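Local atomic coordinates of pentalenene synthase (Streptomyces chartreusis NRRL 3882, PDB entry 6Q4S), a protein that probably converts farnesyl diphosphate, with magnesium as cofactor, into the bicyclic sesquiterpene alcohol 7-epi-alpha-eudesmol by a 1,10-cyclization. Residues P278-C281 against D282-L286; L27-V30 against W31-R34. All coordinates share one frame; numbering follows the deposited sequence.

Interaction 1. Residues P278-C281 against D282-L286; sequences PQMC and DELRL
Leu286 folds back beneath the last turn of helix 252-284 and meets Cys281, its methyl CD1 lying 3.8 Å from SG. The backbone binds the same pair: Leu286 N donates to Cys281 O at 3.0 Å in a nearly straight bond (N-H...O 175°). On the neighbouring strip of the helix surface, Met280 CG and Leu284 CD1 touch at 3.8 Å, and the two side chains cross at a slant. Met280 reaches this neighbour with CG anti to the backbone N (chi1 166°), before its chain bends at chi3. Ordinary helical bonds run alongside, from Asp282 N to Pro278 O, Glu283 N to Gln279 O and Leu284 N to Met280 O. Arg285 departs from helical geometry, with positive phi (64°), and its N bonds back to Asp282 O.

An alanine in place of Leu286 would lack the methyl that meets SG, and would probably leave a gap where the leucine packs against both Cys281 and Val294 of helix 288-313. Nearby, Asp282 OD1 forms a salt bridge with Arg291, which also bonds to Leu286 O, while Arg285 pairs with Asp287 of the second subunit. The positive phi, the paired bonds Leu286 N to Cys281 O and Arg285 N to Asp282 O, and the apolar Cys281-Leu286 contact make a Schellman motif, which ends one long helix of the all-alpha terpene synthase fold and leads into the next.

Interaction 2. Residues L27-V30 against W31-R34; sequences LRWV and WEMR
One face of the Trp29 indole carries Met33 CG, a methylene 3.3 Å above the ring plane and displaced toward the rim. It is a CH-pi contact, with CG 3.5 Å from the centroid of the five-membered ring and 17° off its normal. The sulfur follows at a slant, SD standing 4.4 Å from that centroid, an oblique Met-aromatic contact. Glu32 OE1 comes obliquely to within 4.1 Å of Trp29 CD1, its carboxylate plane turned 79° from the ring. Trp31 receives Leu27 O at its edge, 3.5 Å from CD1.

Trp29 CG is anti to the backbone N (chi1 -178°), which sets the indole beside the carbonyl carbon, pointing outward from the helix, with one face turned to Met33. Met33 N donates to Trp29 O at 2.9 Å, a backbone bond between the same two residues. Glu125 of helix 118-131 accepts a hydrogen bond from Trp29 NE1, fixing the ring's polar edge; Asn71, Ser74 and Leu75 of helix 63-79 also touch the ring. Arg34 then takes a positive phi, with its N bonded to Trp31 O, one of two bonds back into the last turn: a Schellman motif closes helix 19-32, whose aromatic end packs against neighbouring helices of the all-alpha fold.

Overall arrangement
Interaction 2 comes first along the chain, at the end of helix 19-32, and interaction 1 follows much later, where helix 252-284 ends. Their centres lie 46 Å apart on opposite sides of the chain's centre, with nearest atoms about 33 Å apart, so neither touches the other. Both are helix ends closed by a Schellman motif, but their surroundings differ: residues 278-286 join helix 288-313 and helix 200-203 and, through Arg285, reach the second subunit, whereas residues 27-34 meet helices 39-47, 63-79 and 118-131 of their own chain. Both lie away from the probable magnesium and substrate sites and are partly buried, joining helix ends to the helices beside them.

Interaction 1. Residues P278-C281 against D282-L286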
ATOM      1  N   PRO A 278     -28.124   1.960   6.414  1.00 54.86           N
ATOM      2  CA  PRO A 278     -29.061   0.830   6.247  1.00 56.48           C
ATOM      3  C   PRO A 278     -29.430   0.536   4.790  1.00 49.81           C
ATOM      4  O   PRO A 278     -29.452  -0.619   4.401  1.00 59.03           O
ATOM      5  CB  PRO A 278     -30.303   1.252   7.077  1.00 55.54           C
ATOM      6  CG  PRO A 278     -29.783   2.237   8.070  1.00 53.82           C
ATOM      7  CD  PRO A 278     -28.640   2.959   7.379  1.00 54.81           C
ATOM      8  N   GLN A 279     -29.673   1.533   3.963  1.00 47.23           N
ATOM      9  CA  GLN A 279     -29.950   1.236   2.543  1.00 52.87           C
ATOM     10  C   GLN A 279     -28.716   0.609   1.859  1.00 54.99           C
ATOM     11  O   GLN A 279     -28.859  -0.212   0.955  1.00 51.38           O
ATOM     12  CB  GLN A 279     -30.442   2.491   1.794  1.00 59.70           C
ATOM     13  CG  GLN A 279     -30.362   2.475   0.265  1.00 66.37           C
ATOM     14  CD  GLN A 279     -30.711   3.834  -0.333  1.00 76.79           C
ATOM     15  OE1 GLN A 279     -31.877   4.227  -0.349  1.00 85.49           O
ATOM     16  NE2 GLN A 279     -29.701   4.563  -0.829  1.00 78.20           N
ATOM     17  N   MET A 280     -27.510   1.050   2.236  1.00 50.20           N
ATOM     18  CA  MET A 280     -26.293   0.496   1.646  1.00 46.74           C
ATOM     19  C   MET A 280     -26.221  -1.006   1.982  1.00 39.25           C
ATOM     20  O   MET A 280     -25.948  -1.822   1.110  1.00 46.37           O
ATOM     21  CB  MET A 280     -25.025   1.234   2.151  1.00 47.64           C
ATOM     22  CG  MET A 280     -23.699   0.508   1.849  1.00 47.00           C
ATOM     23  SD  MET A 280     -22.307   1.336   2.635  1.00 47.79           S
ATOM     24  CE  MET A 280     -22.394   0.607   4.241  1.00 49.72           C
ATOM     25  N   CYS A 281     -26.479  -1.338   3.245  1.00 39.67           N
ATOM     26  CA  CYS A 281     -26.443  -2.705   3.696  1.00 50.29           C
ATOM     27  C   CYS A 281     -27.463  -3.563   2.980  1.00 53.39           C
ATOM     28  O   CYS A 281     -27.160  -4.705   2.659  1.00 52.81           O
ATOM     29  CB  CYS A 281     -26.647  -2.789   5.195  1.00 48.08           C
ATOM     30  SG  CYS A 281     -25.310  -2.079   6.183  1.00 55.29           S
ATOM     31  N   ASP A 282     -28.648  -3.003   2.720  1.00 57.22           N
ATOM     32  CA  ASP A 282     -29.697  -3.665   1.901  1.00 57.43           C
ATOM     33  C   ASP A 282     -29.233  -3.905   0.457  1.00 56.37           C
ATOM     34  O   ASP A 282     -29.354  -4.998  -0.062  1.00 55.71           O
ATOM     35  CB  ASP A 282     -31.013  -2.831   1.873  1.00 56.43           C
ATOM     36  CG  ASP A 282     -31.672  -2.667   3.253  1.00 52.96           C
ATOM     37  OD1 ASP A 282     -31.347  -3.394   4.211  1.00 64.67           O
ATOM     38  OD2 ASP A 282     -32.536  -1.794   3.409  1.00 64.66           O
ATOM     39  N   GLU A 283     -28.726  -2.878  -0.201  1.00 52.55           N
ATOM     40  CA  GLU A 283     -28.218  -2.998  -1.593  1.00 53.91           C
ATOM     41  C   GLU A 283     -27.067  -4.029  -1.737  1.00 56.93           C
ATOM     42  O   GLU A 283     -26.967  -4.724  -2.748  1.00 60.97           O
ATOM     43  CB  GLU A 283     -27.798  -1.596  -2.024  1.00 61.62           C
ATOM     44  CG  GLU A 283     -27.006  -1.337  -3.308  1.00 70.79           C
ATOM     45  CD  GLU A 283     -26.621   0.165  -3.402  1.00 75.28           C
ATOM     46  OE1 GLU A 283     -27.070   0.982  -2.540  1.00 74.72           O
ATOM     47  OE2 GLU A 283     -25.865   0.546  -4.327  1.00 70.97           O
ATOM     48  N   LEU A 284     -26.224  -4.120  -0.704  1.00 54.77           N
ATOM     49  CA  LEU A 284     -25.178  -5.155  -0.592  1.00 54.86           C
ATOM     50  C   LEU A 284     -25.680  -6.527  -0.134  1.00 55.13           C
ATOM     51  O   LEU A 284     -24.932  -7.478  -0.237  1.00 47.84           O
ATOM     52  CB  LEU A 284     -24.072  -4.686   0.392  1.00 50.34           C
ATOM     53  CG  LEU A 284     -23.259  -3.489  -0.125  1.00 45.30           C
ATOM     54  CD1 LEU A 284     -22.367  -2.923   0.953  1.00 44.79           C
ATOM     55  CD2 LEU A 284     -22.510  -3.868  -1.397  1.00 49.97           C
ATOM     56  N   ARG A 285     -26.910  -6.623   0.386  1.00 56.45           N
ATOM     57  CA  ARG A 285     -27.503  -7.887   0.905  1.00 54.96           C
ATOM     58  C   ARG A 285     -26.757  -8.430   2.122  1.00 55.26           C
ATOM     59  O   ARG A 285     -26.535  -9.633   2.265  1.00 56.90           O
ATOM     60  CB  ARG A 285     -27.595  -8.984  -0.161  1.00 51.53           C
ATOM     61  CG  ARG A 285     -28.169  -8.548  -1.483  1.00 62.51           C
ATOM     62  CD  ARG A 285     -28.207  -9.744  -2.420  1.00 75.83           C
ATOM     63  NE  ARG A 285     -27.513  -9.501  -3.694  1.00 87.82           N
ATOM     64  CZ  ARG A 285     -26.188  -9.578  -3.899  1.00 91.30           C
ATOM     65  NH1 ARG A 285     -25.331  -9.859  -2.918  1.00 94.65           N
ATOM     66  NH2 ARG A 285     -25.707  -9.349  -5.113  1.00 91.43           N
ATOM     67  N   LEU A 286     -26.360  -7.554   3.015  1.00 52.63           N
ATOM     68  CA  LEU A 286     -25.609  -8.023   4.161  1.00 58.28           C
ATOM     69  C   LEU A 286     -26.541  -8.715   5.157  1.00 54.43           C
ATOM     70  O   LEU A 286     -27.653  -8.270   5.360  1.00 58.15           O
ATOM     71  CB  LEU A 286     -24.837  -6.875   4.843  1.00 54.11           C
ATOM     72  CG  LEU A 286     -23.943  -6.002   3.970  1.00 54.53           C
ATOM     73  CD1 LEU A 286     -23.238  -5.029   4.890  1.00 56.78           C
ATOM     74  CD2 LEU A 286     -22.955  -6.823   3.148  1.00 56.03           C
TER

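Interaction 2. Residues L27-V30 against W31-R34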
ATOM      1  N   LEU A  27       4.405   6.827  28.502  1.00 34.92           N
ATOM      2  CA  LEU A  27       5.467   7.778  28.819  1.00 31.74           C
ATOM      3  C   LEU A  27       6.848   7.201  29.088  1.00 32.69           C
ATOM      4  O   LEU A  27       7.864   7.856  28.764  1.00 32.80           O
ATOM      5  CB  LEU A  27       5.103   8.734  29.964  1.00 36.00           C
ATOM      6  CG  LEU A  27       3.899   9.621  29.685  1.00 40.97           C
ATOM      7  CD1 LEU A  27       3.481  10.301  31.006  1.00 44.54           C
ATOM      8  CD2 LEU A  27       4.237  10.608  28.586  1.00 42.14           C
ATOM      9  N   ARG A  28       6.896   6.035  29.709  1.00 31.22           N
ATOM     10  CA  ARG A  28       8.171   5.318  29.876  1.00 32.73           C
ATOM     11  C   ARG A  28       8.715   4.796  28.548  1.00 31.57           C
ATOM     12  O   ARG A  28       9.924   4.853  28.299  1.00 31.30           O
ATOM     13  CB  ARG A  28       7.947   4.157  30.837  1.00 37.67           C
ATOM     14  CG  ARG A  28       8.088   4.693  32.287  1.00 44.00           C
ATOM     15  CD  ARG A  28       7.170   3.970  33.226  1.00 44.48           C
ATOM     16  NE  ARG A  28       7.577   2.609  33.236  1.00 45.43           N
ATOM     17  CZ  ARG A  28       6.769   1.579  33.317  1.00 43.18           C
ATOM     18  NH1 ARG A  28       5.458   1.733  33.416  1.00 49.82           N
ATOM     19  NH2 ARG A  28       7.318   0.366  33.295  1.00 49.36           N
ATOM     20  N   TRP A  29       7.790   4.324  27.718  1.00 29.92           N
ATOM     21  CA  TRP A  29       8.139   3.845  26.369  1.00 33.13           C
ATOM     22  C   TRP A  29       8.790   4.927  25.504  1.00 31.40           C
ATOM     23  O   TRP A  29       9.774   4.649  24.820  1.00 31.78           O
ATOM     24  CB  TRP A  29       6.922   3.245  25.736  1.00 33.07           C
ATOM     25  CG  TRP A  29       7.118   2.644  24.321  1.00 34.56           C
ATOM     26  CD1 TRP A  29       7.407   1.329  24.014  1.00 36.93           C
ATOM     27  CD2 TRP A  29       6.932   3.316  23.063  1.00 32.01           C
ATOM     28  NE1 TRP A  29       7.433   1.163  22.641  1.00 33.87           N
ATOM     29  CE2 TRP A  29       7.116   2.348  22.035  1.00 33.21           C
ATOM     30  CE3 TRP A  29       6.613   4.621  22.707  1.00 32.34           C
ATOM     31  CZ2 TRP A  29       7.036   2.676  20.665  1.00 34.60           C
ATOM     32  CZ3 TRP A  29       6.542   4.961  21.319  1.00 35.59           C
ATOM     33  CH2 TRP A  29       6.760   3.983  20.330  1.00 33.33           C
ATOM     34  N   VAL A  30       8.276   6.155  25.504  1.00 32.32           N
ATOM     35  CA  VAL A  30       8.905   7.178  24.662  1.00 36.14           C
ATOM     36  C   VAL A  30      10.378   7.385  25.025  1.00 38.66           C
ATOM     37  O   VAL A  30      11.237   7.646  24.146  1.00 33.10           O
ATOM     38  CB  VAL A  30       8.159   8.545  24.508  1.00 36.24           C
ATOM     39  CG1 VAL A  30       6.732   8.328  24.045  1.00 39.32           C
ATOM     40  CG2 VAL A  30       8.185   9.382  25.743  1.00 44.23           C
ATOM     41  N   TRP A  31      10.690   7.287  26.305  1.00 34.11           N
ATOM     42  CA  TRP A  31      12.130   7.239  26.708  1.00 34.10           C
ATOM     43  C   TRP A  31      12.934   5.970  26.364  1.00 31.18           C
ATOM     44  O   TRP A  31      14.062   6.013  25.924  1.00 39.44           O
ATOM     45  CB  TRP A  31      12.233   7.456  28.246  1.00 36.74           C
ATOM     46  CG  TRP A  31      12.067   8.837  28.639  1.00 32.49           C
ATOM     47  CD1 TRP A  31      10.941   9.434  29.147  1.00 37.45           C
ATOM     48  CD2 TRP A  31      13.068   9.828  28.600  1.00 33.36           C
ATOM     49  NE1 TRP A  31      11.205  10.758  29.446  1.00 36.42           N
ATOM     50  CE2 TRP A  31      12.505  11.020  29.088  1.00 33.44           C
ATOM     51  CE3 TRP A  31      14.386   9.844  28.171  1.00 37.44           C
ATOM     52  CZ2 TRP A  31      13.224  12.187  29.175  1.00 37.90           C
ATOM     53  CZ3 TRP A  31      15.102  11.048  28.259  1.00 39.67           C
ATOM     54  CH2 TRP A  31      14.523  12.179  28.742  1.00 38.01           C
ATOM     55  N   GLU A  32      12.347   4.836  26.570  1.00 34.67           N
ATOM     56  CA  GLU A  32      12.990   3.563  26.267  1.00 36.87           C
ATOM     57  C   GLU A  32      13.321   3.535  24.761  1.00 40.71           C
ATOM     58  O   GLU A  32      14.400   3.113  24.379  1.00 34.95           O
ATOM     59  CB  GLU A  32      12.000   2.441  26.586  1.00 40.66           C
ATOM     60  CG  GLU A  32      12.493   1.025  26.339  1.00 47.30           C
ATOM     61  CD  GLU A  32      11.421  -0.025  26.244  1.00 52.13           C
ATOM     62  OE1 GLU A  32      10.297   0.205  26.733  1.00 57.56           O
ATOM     63  OE2 GLU A  32      11.708  -1.109  25.675  1.00 54.14           O
ATOM     64  N   MET A  33      12.413   4.049  23.920  1.00 34.82           N
ATOM     65  CA  MET A  33      12.649   4.001  22.436  1.00 35.83           C
ATOM     66  C   MET A  33      13.430   5.195  21.934  1.00 40.59           C
ATOM     67  O   MET A  33      13.661   5.339  20.739  1.00 36.38           O
ATOM     68  CB  MET A  33      11.307   3.883  21.712  1.00 39.55           C
ATOM     69  CG  MET A  33      10.482   2.706  22.140  1.00 39.31           C
ATOM     70  SD  MET A  33      11.357   1.137  22.063  1.00 45.69           S
ATOM     71  CE  MET A  33      11.362   0.972  20.257  1.00 44.46           C
ATOM     72  N   ARG A  34      13.838   6.085  22.837  1.00 37.50           N
ATOM     73  CA  ARG A  34      14.717   7.195  22.528  1.00 40.12           C
ATOM     74  C   ARG A  34      14.075   8.209  21.585  1.00 40.40           C
ATOM     75  O   ARG A  34      14.784   8.956  20.915  1.00 40.04           O
ATOM     76  CB  ARG A  34      16.098   6.718  22.040  1.00 50.42           C
ATOM     77  CG  ARG A  34      16.752   5.724  22.981  1.00 52.82           C
ATOM     78  CD  ARG A  34      17.805   4.833  22.338  1.00 64.82           C
ATOM     79  NE  ARG A  34      19.151   5.135  22.826  1.00 84.83           N
ATOM     80  CZ  ARG A  34      19.633   4.894  24.065  1.00 86.96           C
ATOM     81  NH1 ARG A  34      18.892   4.337  25.032  1.00 82.58           N
ATOM     82  NH2 ARG A  34      20.895   5.224  24.344  1.00 81.13           N
TER